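Local coordinates for protein LigF (Sphingobium sp. SYK-6, PDB 4XT0), which cleaves beta-aryl ether bonds in lignin stereospecifically, as a glutathione-binding beta-etherase of the GST superfamily, at residues 5-19 with 57-71. Numbering follows the deposited sequence.
With GSH (glutathione), chain B.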
ATOM      1  N   THR A   5     -17.274 -18.242 -15.392  1.00 64.52           N
ATOM      2  CA  THR A   5     -16.209 -18.723 -14.529  1.00 55.92           C
ATOM      3  C   THR A   5     -15.521 -17.533 -13.858  1.00 44.83           C
ATOM      4  O   THR A   5     -14.747 -17.705 -12.919  1.00 42.80           O
ATOM      5  CB  THR A   5     -15.179 -19.552 -15.308  1.00 50.52           C
ATOM      6  OG1 THR A   5     -14.556 -18.729 -16.307  1.00 46.79           O
ATOM      7  CG2 THR A   5     -15.853 -20.749 -15.967  1.00 59.25           C
ATOM      8  N   LEU A   6     -15.809 -16.334 -14.359  1.00 31.85           N
ATOM      9  CA  LEU A   6     -15.315 -15.089 -13.768  1.00 32.54           C
ATOM     10  C   LEU A   6     -16.494 -14.249 -13.327  1.00 31.37           C
ATOM     11  O   LEU A   6     -17.404 -13.995 -14.121  1.00 24.45           O
ATOM     12  CB  LEU A   6     -14.475 -14.284 -14.764  1.00 30.64           C
ATOM     13  CG  LEU A   6     -12.959 -14.389 -14.882  1.00 34.74           C
ATOM     14  CD1 LEU A   6     -12.495 -13.392 -15.949  1.00 26.17           C
ATOM     15  CD2 LEU A   6     -12.266 -14.130 -13.548  1.00 31.74           C
ATOM     16  N   LYS A   7     -16.476 -13.823 -12.068  1.00 25.36           N
ATOM     17  CA  LYS A   7     -17.495 -12.919 -11.529  1.00 25.31           C
ATOM     18  C   LYS A   7     -16.821 -11.803 -10.744  1.00 28.85           C
ATOM     19  O   LYS A   7     -15.878 -12.063  -9.992  1.00 31.29           O
ATOM     20  CB  LYS A   7     -18.481 -13.668 -10.629  1.00 24.80           C
ATOM     21  CG  LYS A   7     -19.206 -14.806 -11.330  1.00 36.28           C
ATOM     22  CD  LYS A   7     -20.124 -15.559 -10.371  1.00 42.13           C
ATOM     23  CE  LYS A   7     -20.656 -16.836 -11.014  1.00 50.48           C
ATOM     24  NZ  LYS A   7     -21.315 -16.547 -12.331  1.00 54.67           N
ATOM     25  N   LEU A   8     -17.279 -10.565 -10.935  1.00 28.56           N
ATOM     26  CA  LEU A   8     -16.801  -9.449 -10.120  1.00 23.91           C
ATOM     27  C   LEU A   8     -17.936  -8.875  -9.268  1.00 28.50           C
ATOM     28  O   LEU A   8     -18.977  -8.479  -9.787  1.00 24.61           O
ATOM     29  CB  LEU A   8     -16.204  -8.328 -10.979  1.00 18.28           C
ATOM     30  CG  LEU A   8     -15.561  -7.227 -10.120  1.00 24.36           C
ATOM     31  CD1 LEU A   8     -14.229  -7.726  -9.513  1.00 22.15           C
ATOM     32  CD2 LEU A   8     -15.350  -5.918 -10.876  1.00 24.04           C
ATOM     33  N   TYR A   9     -17.702  -8.818  -7.964  1.00 25.72           N
ATOM     34  CA  TYR A   9     -18.623  -8.230  -7.001  1.00 25.06           C
ATOM     35  C   TYR A   9     -18.132  -6.840  -6.641  1.00 22.70           C
ATOM     36  O   TYR A   9     -17.024  -6.711  -6.105  1.00 21.77           O
ATOM     37  CB  TYR A   9     -18.702  -9.105  -5.752  1.00 22.83           C
ATOM     38  CG  TYR A   9     -19.243 -10.478  -6.031  1.00 28.98           C
ATOM     39  CD1 TYR A   9     -18.400 -11.524  -6.385  1.00 25.79           C
ATOM     40  CD2 TYR A   9     -20.609 -10.727  -5.957  1.00 32.94           C
ATOM     41  CE1 TYR A   9     -18.901 -12.784  -6.651  1.00 27.92           C
ATOM     42  CE2 TYR A   9     -21.117 -11.980  -6.219  1.00 29.96           C
ATOM     43  CZ  TYR A   9     -20.260 -13.003  -6.565  1.00 31.23           C
ATOM     44  OH  TYR A   9     -20.767 -14.246  -6.829  1.00 33.13           O
ATOM     45  N   SER A  10     -18.908  -5.800  -6.940  1.00 22.06           N
ATOM     46  CA  SER A  10     -18.400  -4.437  -6.726  1.00 31.21           C
ATOM     47  C   SER A  10     -19.501  -3.386  -6.699  1.00 30.10           C
ATOM     48  O   SER A  10     -20.674  -3.702  -6.924  1.00 26.33           O
ATOM     49  CB  SER A  10     -17.383  -4.066  -7.817  1.00 22.92           C
ATOM     50  OG  SER A  10     -18.036  -3.496  -8.948  1.00 23.36           O
ATOM     51  N   PHE A  11     -19.118  -2.131  -6.441  1.00 28.82           N
ATOM     52  CA  PHE A  11     -20.082  -1.022  -6.424  1.00 31.55           C
ATOM     53  C   PHE A  11     -20.245  -0.372  -7.805  1.00 33.23           C
ATOM     54  O   PHE A  11     -20.900   0.658  -7.923  1.00 32.03           O
ATOM     55  CB  PHE A  11     -19.662   0.072  -5.425  1.00 27.91           C
ATOM     56  CG  PHE A  11     -19.822  -0.307  -3.967  1.00 28.99           C
ATOM     57  CD1 PHE A  11     -20.635  -1.358  -3.582  1.00 27.02           C
ATOM     58  CD2 PHE A  11     -19.151   0.411  -2.984  1.00 26.14           C
ATOM     59  CE1 PHE A  11     -20.777  -1.695  -2.236  1.00 34.66           C
ATOM     60  CE2 PHE A  11     -19.278   0.082  -1.643  1.00 27.14           C
ATOM     61  CZ  PHE A  11     -20.100  -0.974  -1.266  1.00 33.31           C
ATOM     62  N   GLY A  12     -19.633  -0.943  -8.840  1.00 30.80           N
ATOM     63  CA  GLY A  12     -19.672  -0.322 -10.155  1.00 29.25           C
ATOM     64  C   GLY A  12     -18.439   0.528 -10.402  1.00 34.80           C
ATOM     65  O   GLY A  12     -17.462   0.452  -9.651  1.00 29.45           O
ATOM     66  N   PRO A  13     -18.466   1.352 -11.462  1.00 31.24           N
ATOM     67  CA  PRO A  13     -17.240   2.052 -11.869  1.00 26.97           C
ATOM     68  C   PRO A  13     -16.922   3.340 -11.077  1.00 30.94           C
ATOM     69  O   PRO A  13     -17.073   4.446 -11.592  1.00 32.84           O
ATOM     70  CB  PRO A  13     -17.504   2.374 -13.344  1.00 28.99           C
ATOM     71  CG  PRO A  13     -18.983   2.488 -13.433  1.00 32.72           C
ATOM     72  CD  PRO A  13     -19.536   1.475 -12.463  1.00 29.22           C
ATOM     73  N   GLY A  14     -16.430   3.179  -9.855  1.00 35.80           N
ATOM     74  CA  GLY A  14     -15.915   4.291  -9.081  1.00 31.15           C
ATOM     75  C   GLY A  14     -15.062   3.759  -7.953  1.00 29.54           C
ATOM     76  O   GLY A  14     -15.251   2.622  -7.524  1.00 30.67           O
ATOM     77  N   ALA A  15     -14.114   4.573  -7.491  1.00 27.58           N
ATOM     78  CA  ALA A  15     -13.245   4.215  -6.376  1.00 26.98           C
ATOM     79  C   ALA A  15     -12.603   2.848  -6.587  1.00 24.53           C
ATOM     80  O   ALA A  15     -12.201   2.508  -7.701  1.00 28.60           O
ATOM     81  CB  ALA A  15     -14.042   4.260  -5.041  1.00 26.38           C
ATOM     82  N   ASN A  16     -12.514   2.043  -5.534  1.00 23.94           N
ATOM     83  CA  ASN A  16     -11.704   0.829  -5.630  1.00 24.03           C
ATOM     84  C   ASN A  16     -12.305  -0.192  -6.596  1.00 26.24           C
ATOM     85  O   ASN A  16     -11.577  -0.934  -7.260  1.00 18.20           O
ATOM     86  CB  ASN A  16     -11.506   0.218  -4.241  1.00 24.03           C
ATOM     87  CG  ASN A  16     -10.533   1.020  -3.402  1.00 33.28           C
ATOM     88  OD1 ASN A  16      -9.394   1.253  -3.814  1.00 32.94           O
ATOM     89  ND2 ASN A  16     -10.982   1.480  -2.242  1.00 31.23           N
ATOM     90  N   SER A  17     -13.631  -0.197  -6.702  1.00 21.48           N
ATOM     91  CA  SER A  17     -14.340  -1.093  -7.628  1.00 22.97           C
ATOM     92  C   SER A  17     -13.959  -0.866  -9.098  1.00 23.25           C
ATOM     93  O   SER A  17     -13.937  -1.803  -9.890  1.00 20.39           O
ATOM     94  CB  SER A  17     -15.864  -0.924  -7.471  1.00 26.32           C
ATOM     95  OG  SER A  17     -16.324  -1.434  -6.227  1.00 25.88           O
ATOM     96  N   LEU A  18     -13.699   0.382  -9.472  1.00 22.22           N
ATOM     97  CA  LEU A  18     -13.399   0.678 -10.867  1.00 20.35           C
ATOM     98  C   LEU A  18     -12.143  -0.058 -11.374  1.00 22.80           C
ATOM     99  O   LEU A  18     -12.084  -0.426 -12.543  1.00 27.29           O
ATOM    100  CB  LEU A  18     -13.248   2.200 -11.071  1.00 20.68           C
ATOM    101  CG  LEU A  18     -13.004   2.668 -12.520  1.00 21.98           C
ATOM    102  CD1 LEU A  18     -13.656   4.028 -12.793  1.00 22.87           C
ATOM    103  CD2 LEU A  18     -11.512   2.738 -12.849  1.00 22.46           C
ATOM    104  N   LYS A  19     -11.155  -0.277 -10.505  1.00 18.77           N
ATOM    105  CA  LYS A  19      -9.868  -0.820 -10.940  1.00 19.65           C
ATOM    106  C   LYS A  19     -10.036  -2.188 -11.626  1.00 17.06           C
ATOM    107  O   LYS A  19      -9.702  -2.309 -12.805  1.00 15.45           O
ATOM    108  CB  LYS A  19      -8.873  -0.909  -9.768  1.00 16.82           C
ATOM    109  CG  LYS A  19      -8.657   0.412  -8.973  1.00 19.49           C
ATOM    110  CD  LYS A  19      -7.535   0.219  -7.928  1.00 19.77           C
ATOM    111  CE  LYS A  19      -7.489   1.318  -6.855  1.00 22.17           C
ATOM    112  NZ  LYS A  19      -6.560   0.931  -5.733  1.00 21.00           N
ATOM    113  N   VAL A  57     -15.953  -4.413  -0.970  1.00 21.78           N
ATOM    114  CA  VAL A  57     -15.803  -4.660  -2.395  1.00 22.46           C
ATOM    115  C   VAL A  57     -14.520  -3.949  -2.847  1.00 26.37           C
ATOM    116  O   VAL A  57     -14.071  -3.016  -2.179  1.00 26.89           O
ATOM    117  CB  VAL A  57     -17.032  -4.156  -3.200  1.00 26.40           C
ATOM    118  CG1 VAL A  57     -18.303  -4.908  -2.791  1.00 27.95           C
ATOM    119  CG2 VAL A  57     -17.218  -2.629  -3.038  1.00 28.29           C
ATOM    120  N   PRO A  58     -13.926  -4.371  -3.976  1.00 22.73           N
ATOM    121  CA  PRO A  58     -14.339  -5.459  -4.865  1.00 26.40           C
ATOM    122  C   PRO A  58     -13.832  -6.827  -4.447  1.00 23.57           C
ATOM    123  O   PRO A  58     -12.887  -6.972  -3.658  1.00 22.23           O
ATOM    124  CB  PRO A  58     -13.717  -5.054  -6.208  1.00 25.77           C
ATOM    125  CG  PRO A  58     -12.455  -4.382  -5.801  1.00 23.82           C
ATOM    126  CD  PRO A  58     -12.872  -3.551  -4.598  1.00 20.71           C
ATOM    127  N   ALA A  59     -14.471  -7.847  -5.000  1.00 20.06           N
ATOM    128  CA  ALA A  59     -14.032  -9.218  -4.806  1.00 21.31           C
ATOM    129  C   ALA A  59     -14.187  -9.939  -6.144  1.00 25.41           C
ATOM    130  O   ALA A  59     -15.214  -9.802  -6.802  1.00 23.85           O
ATOM    131  CB  ALA A  59     -14.845  -9.902  -3.683  1.00 18.97           C
ATOM    132  N   LEU A  60     -13.146 -10.649  -6.575  1.00 22.51           N
ATOM    133  CA  LEU A  60     -13.226 -11.427  -7.816  1.00 20.05           C
ATOM    134  C   LEU A  60     -13.391 -12.897  -7.515  1.00 22.96           C
ATOM    135  O   LEU A  60     -12.640 -13.460  -6.725  1.00 24.39           O
ATOM    136  CB  LEU A  60     -11.975 -11.249  -8.683  1.00 19.39           C
ATOM    137  CG  LEU A  60     -12.002 -12.051 -10.002  1.00 22.00           C
ATOM    138  CD1 LEU A  60     -12.762 -11.247 -11.064  1.00 21.23           C
ATOM    139  CD2 LEU A  60     -10.595 -12.397 -10.495  1.00 17.05           C
ATOM    140  N   TRP A  61     -14.367 -13.519  -8.166  1.00 21.61           N
ATOM    141  CA  TRP A  61     -14.579 -14.960  -8.054  1.00 23.00           C
ATOM    142  C   TRP A  61     -14.117 -15.608  -9.356  1.00 26.66           C
ATOM    143  O   TRP A  61     -14.565 -15.225 -10.445  1.00 23.20           O
ATOM    144  CB  TRP A  61     -16.061 -15.246  -7.781  1.00 28.67           C
ATOM    145  CG  TRP A  61     -16.438 -16.668  -7.469  1.00 33.27           C
ATOM    146  CD1 TRP A  61     -16.620 -17.213  -6.227  1.00 33.02           C
ATOM    147  CD2 TRP A  61     -16.752 -17.709  -8.411  1.00 36.80           C
ATOM    148  NE1 TRP A  61     -17.010 -18.524  -6.339  1.00 36.17           N
ATOM    149  CE2 TRP A  61     -17.100 -18.854  -7.666  1.00 43.46           C
ATOM    150  CE3 TRP A  61     -16.775 -17.781  -9.808  1.00 34.91           C
ATOM    151  CZ2 TRP A  61     -17.461 -20.064  -8.274  1.00 47.29           C
ATOM    152  CZ3 TRP A  61     -17.132 -18.981 -10.410  1.00 40.62           C
ATOM    153  CH2 TRP A  61     -17.462 -20.107  -9.644  1.00 44.67           C
ATOM    154  N   HIS A  62     -13.200 -16.563  -9.258  1.00 23.22           N
ATOM    155  CA  HIS A  62     -12.678 -17.202 -10.464  1.00 23.70           C
ATOM    156  C   HIS A  62     -12.563 -18.698 -10.224  1.00 26.13           C
ATOM    157  O   HIS A  62     -11.677 -19.159  -9.502  1.00 22.60           O
ATOM    158  CB  HIS A  62     -11.335 -16.584 -10.877  1.00 23.16           C
ATOM    159  CG  HIS A  62     -10.707 -17.240 -12.073  1.00 21.14           C
ATOM    160  ND1 HIS A  62      -9.346 -17.292 -12.254  1.00 22.72           N
ATOM    161  CD2 HIS A  62     -11.261 -17.871 -13.136  1.00 20.87           C
ATOM    162  CE1 HIS A  62      -9.078 -17.933 -13.385  1.00 27.48           C
ATOM    163  NE2 HIS A  62     -10.225 -18.298 -13.936  1.00 21.27           N
ATOM    164  N   ASP A  63     -13.518 -19.436 -10.790  1.00 36.82           N
ATOM    165  CA  ASP A  63     -13.571 -20.888 -10.674  1.00 40.46           C
ATOM    166  C   ASP A  63     -13.600 -21.357  -9.227  1.00 39.49           C
ATOM    167  O   ASP A  63     -12.986 -22.364  -8.887  1.00 44.34           O
ATOM    168  CB  ASP A  63     -12.383 -21.523 -11.392  1.00 50.42           C
ATOM    169  CG  ASP A  63     -12.569 -21.574 -12.892  1.00 62.06           C
ATOM    170  OD1 ASP A  63     -13.721 -21.728 -13.341  1.00 69.89           O
ATOM    171  OD2 ASP A  63     -11.561 -21.467 -13.620  1.00 64.78           O
ATOM    172  N   GLY A  64     -14.304 -20.625  -8.372  1.00 36.22           N
ATOM    173  CA  GLY A  64     -14.420 -21.020  -6.977  1.00 40.68           C
ATOM    174  C   GLY A  64     -13.401 -20.370  -6.053  1.00 35.98           C
ATOM    175  O   GLY A  64     -13.467 -20.527  -4.837  1.00 39.89           O
ATOM    176  N   LYS A  65     -12.452 -19.648  -6.632  1.00 25.39           N
ATOM    177  CA  LYS A  65     -11.445 -18.957  -5.838  1.00 29.41           C
ATOM    178  C   LYS A  65     -11.806 -17.475  -5.744  1.00 28.89           C
ATOM    179  O   LYS A  65     -12.179 -16.857  -6.741  1.00 24.32           O
ATOM    180  CB  LYS A  65     -10.046 -19.149  -6.451  1.00 25.40           C
ATOM    181  CG  LYS A  65      -9.601 -20.618  -6.499  1.00 35.29           C
ATOM    182  CD  LYS A  65      -8.286 -20.792  -7.266  1.00 46.39           C
ATOM    183  CE  LYS A  65      -7.771 -22.234  -7.145  1.00 57.34           C
ATOM    184  NZ  LYS A  65      -6.485 -22.491  -7.874  1.00 55.29           N
ATOM    185  N   VAL A  66     -11.700 -16.904  -4.547  1.00 20.61           N
ATOM    186  CA  VAL A  66     -11.970 -15.474  -4.378  1.00 19.19           C
ATOM    187  C   VAL A  66     -10.680 -14.658  -4.227  1.00 19.82           C
ATOM    188  O   VAL A  66      -9.851 -14.949  -3.372  1.00 21.06           O
ATOM    189  CB  VAL A  66     -12.856 -15.221  -3.155  1.00 25.39           C
ATOM    190  CG1 VAL A  66     -13.148 -13.730  -3.030  1.00 19.78           C
ATOM    191  CG2 VAL A  66     -14.138 -16.031  -3.271  1.00 27.23           C
ATOM    192  N   VAL A  67     -10.519 -13.657  -5.083  1.00 16.74           N
ATOM    193  CA  VAL A  67      -9.400 -12.733  -5.014  1.00 18.35           C
ATOM    194  C   VAL A  67      -9.922 -11.371  -4.518  1.00 15.26           C
ATOM    195  O   VAL A  67     -10.896 -10.835  -5.062  1.00 18.54           O
ATOM    196  CB  VAL A  67      -8.707 -12.595  -6.409  1.00 14.94           C
ATOM    197  CG1 VAL A  67      -7.492 -11.653  -6.331  1.00 15.66           C
ATOM    198  CG2 VAL A  67      -8.298 -13.981  -6.918  1.00 15.04           C
ATOM    199  N   THR A  68      -9.295 -10.824  -3.475  1.00 16.53           N
ATOM    200  CA  THR A  68      -9.663  -9.497  -2.975  1.00 21.11           C
ATOM    201  C   THR A  68      -8.483  -8.521  -3.035  1.00 14.36           C
ATOM    202  O   THR A  68      -7.358  -8.930  -3.378  1.00 16.42           O
ATOM    203  CB  THR A  68     -10.156  -9.539  -1.515  1.00 24.19           C
ATOM    204  OG1 THR A  68      -9.095 -10.011  -0.683  1.00 23.70           O
ATOM    205  CG2 THR A  68     -11.376 -10.458  -1.355  1.00 25.47           C
ATOM    206  N   GLU A  69      -8.764  -7.266  -2.639  1.00 17.18           N
ATOM    207  CA  GLU A  69      -7.886  -6.084  -2.781  1.00 18.34           C
ATOM    208  C   GLU A  69      -7.846  -5.626  -4.243  1.00 19.13           C
ATOM    209  O   GLU A  69      -7.288  -6.313  -5.085  1.00 15.51           O
ATOM    210  CB  GLU A  69      -6.456  -6.361  -2.273  1.00 13.31           C
ATOM    211  CG  GLU A  69      -6.391  -6.667  -0.784  1.00 19.50           C
ATOM    212  CD  GLU A  69      -6.828  -5.483   0.060  1.00 29.17           C
ATOM    213  OE1 GLU A  69      -6.328  -4.355  -0.175  1.00 24.35           O
ATOM    214  OE2 GLU A  69      -7.694  -5.679   0.935  1.00 30.02           O
ATOM    215  N   SER A  70      -8.441  -4.466  -4.532  1.00 15.09           N
ATOM    216  CA  SER A  70      -8.562  -3.974  -5.910  1.00 16.32           C
ATOM    217  C   SER A  70      -7.264  -4.069  -6.727  1.00 17.69           C
ATOM    218  O   SER A  70      -7.266  -4.613  -7.832  1.00 15.13           O
ATOM    219  CB  SER A  70      -9.081  -2.530  -5.902  1.00 16.40           C
ATOM    220  OG  SER A  70      -8.245  -1.674  -5.132  1.00 19.59           O
ATOM    221  N   THR A  71      -6.151  -3.585  -6.179  1.00 18.58           N
ATOM    222  CA  THR A  71      -4.880  -3.604  -6.907  1.00 14.68           C
ATOM    223  C   THR A  71      -4.412  -5.038  -7.202  1.00 18.68           C
ATOM    224  O   THR A  71      -3.879  -5.313  -8.269  1.00 15.60           O
ATOM    225  CB  THR A  71      -3.782  -2.866  -6.120  1.00 18.43           C
ATOM    226  OG1 THR A  71      -4.179  -1.505  -5.916  1.00 20.49           O
ATOM    227  CG2 THR A  71      -2.413  -2.913  -6.871  1.00 11.19           C
TER
HETATM  228  N1  GSH B 301      -7.965  -2.224   0.330  1.00 25.30           N
HETATM  229  CA1 GSH B 301      -9.275  -2.548  -0.253  1.00 26.35           C
HETATM  230  C1  GSH B 301      -9.227  -2.618  -1.776  1.00 21.68           C
HETATM  231  O11 GSH B 301      -9.929  -3.411  -2.372  1.00 22.48           O
HETATM  232  O12 GSH B 301      -8.431  -1.802  -2.485  1.00 25.24           O
HETATM  233  CB1 GSH B 301     -10.276  -1.459   0.180  1.00 19.83           C
HETATM  234  CG1 GSH B 301     -11.669  -1.877  -0.282  1.00 21.53           C
HETATM  235  CD1 GSH B 301     -12.667  -0.776   0.024  1.00 26.25           C
HETATM  236  OE1 GSH B 301     -12.342   0.169   0.716  1.00 24.19           O
HETATM  237  N2  GSH B 301     -13.913  -0.859  -0.484  1.00 22.73           N
HETATM  238  CA2 GSH B 301     -14.909   0.189  -0.204  1.00 27.90           C
HETATM  239  C2  GSH B 301     -16.070  -0.422   0.552  1.00 26.11           C
HETATM  240  O2  GSH B 301     -16.297  -1.613   0.439  1.00 20.92           O
HETATM  241  CB2 GSH B 301     -15.453   0.738  -1.530  1.00 31.67           C
HETATM  242  SG2 GSH B 301     -14.218   1.736  -2.423  1.00 35.96           S
HETATM  243  N3  GSH B 301     -16.874   0.347   1.343  1.00 31.94           N
HETATM  244  CA3 GSH B 301     -18.013  -0.284   2.031  1.00 38.10           C
HETATM  245  C3  GSH B 301     -17.838  -0.412   3.529  1.00 41.19           C
HETATM  246  O31 GSH B 301     -18.818  -0.594   4.218  1.00 44.17           O
HETATM  247  O32 GSH B 301     -16.620  -0.336   4.104  1.00 31.62           O
HETATM  248  O   HOH W   1      -3.978   1.012  -6.755  1.00 15.07           O
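F11 turns one ring face onto V57 CG2, the two side chains crossing at about a right angle, at the glutathione end of a thioredoxin-fold sheet, where strand 6-10 runs antiparallel to strand 59-62 (164° between axes). V57 CG2 sits 3.4 Å from the centroid of the F11 ring and only 4° off its normal, a CH-pi contact over the face. The chi1 of V57 leaves CG2 between the backbone N and the carbonyl carbon, where it also meets S17 OG. With an alanine in place of F11, this methyl would probably lose its aromatic cover and a gap would open beside the glutathione cysteine.

The cis peptide bond before P58 turns the V57 backbone to the ligand: V57 O accepts from GSH N2 at 2.7 Å, and V57 N donates to GSH O2. The cis proline and this backbone pairing are hallmarks of GST glutathione sites. Along the strands, paired bonds join K7 with W61 and Y9 with A59; the straightest, Y9 N to A59 O, has 174° at the hydrogen. Y9 turns its ring edge to W61 CB, while L6 CD2 packs 3.8 Å from L60 CD1 on the other face. K19 NZ, salt-bridged to D107, donates to S70 OG at 3.2 Å; that hydroxyl in turn donates to GSH O12 at 2.7 Å.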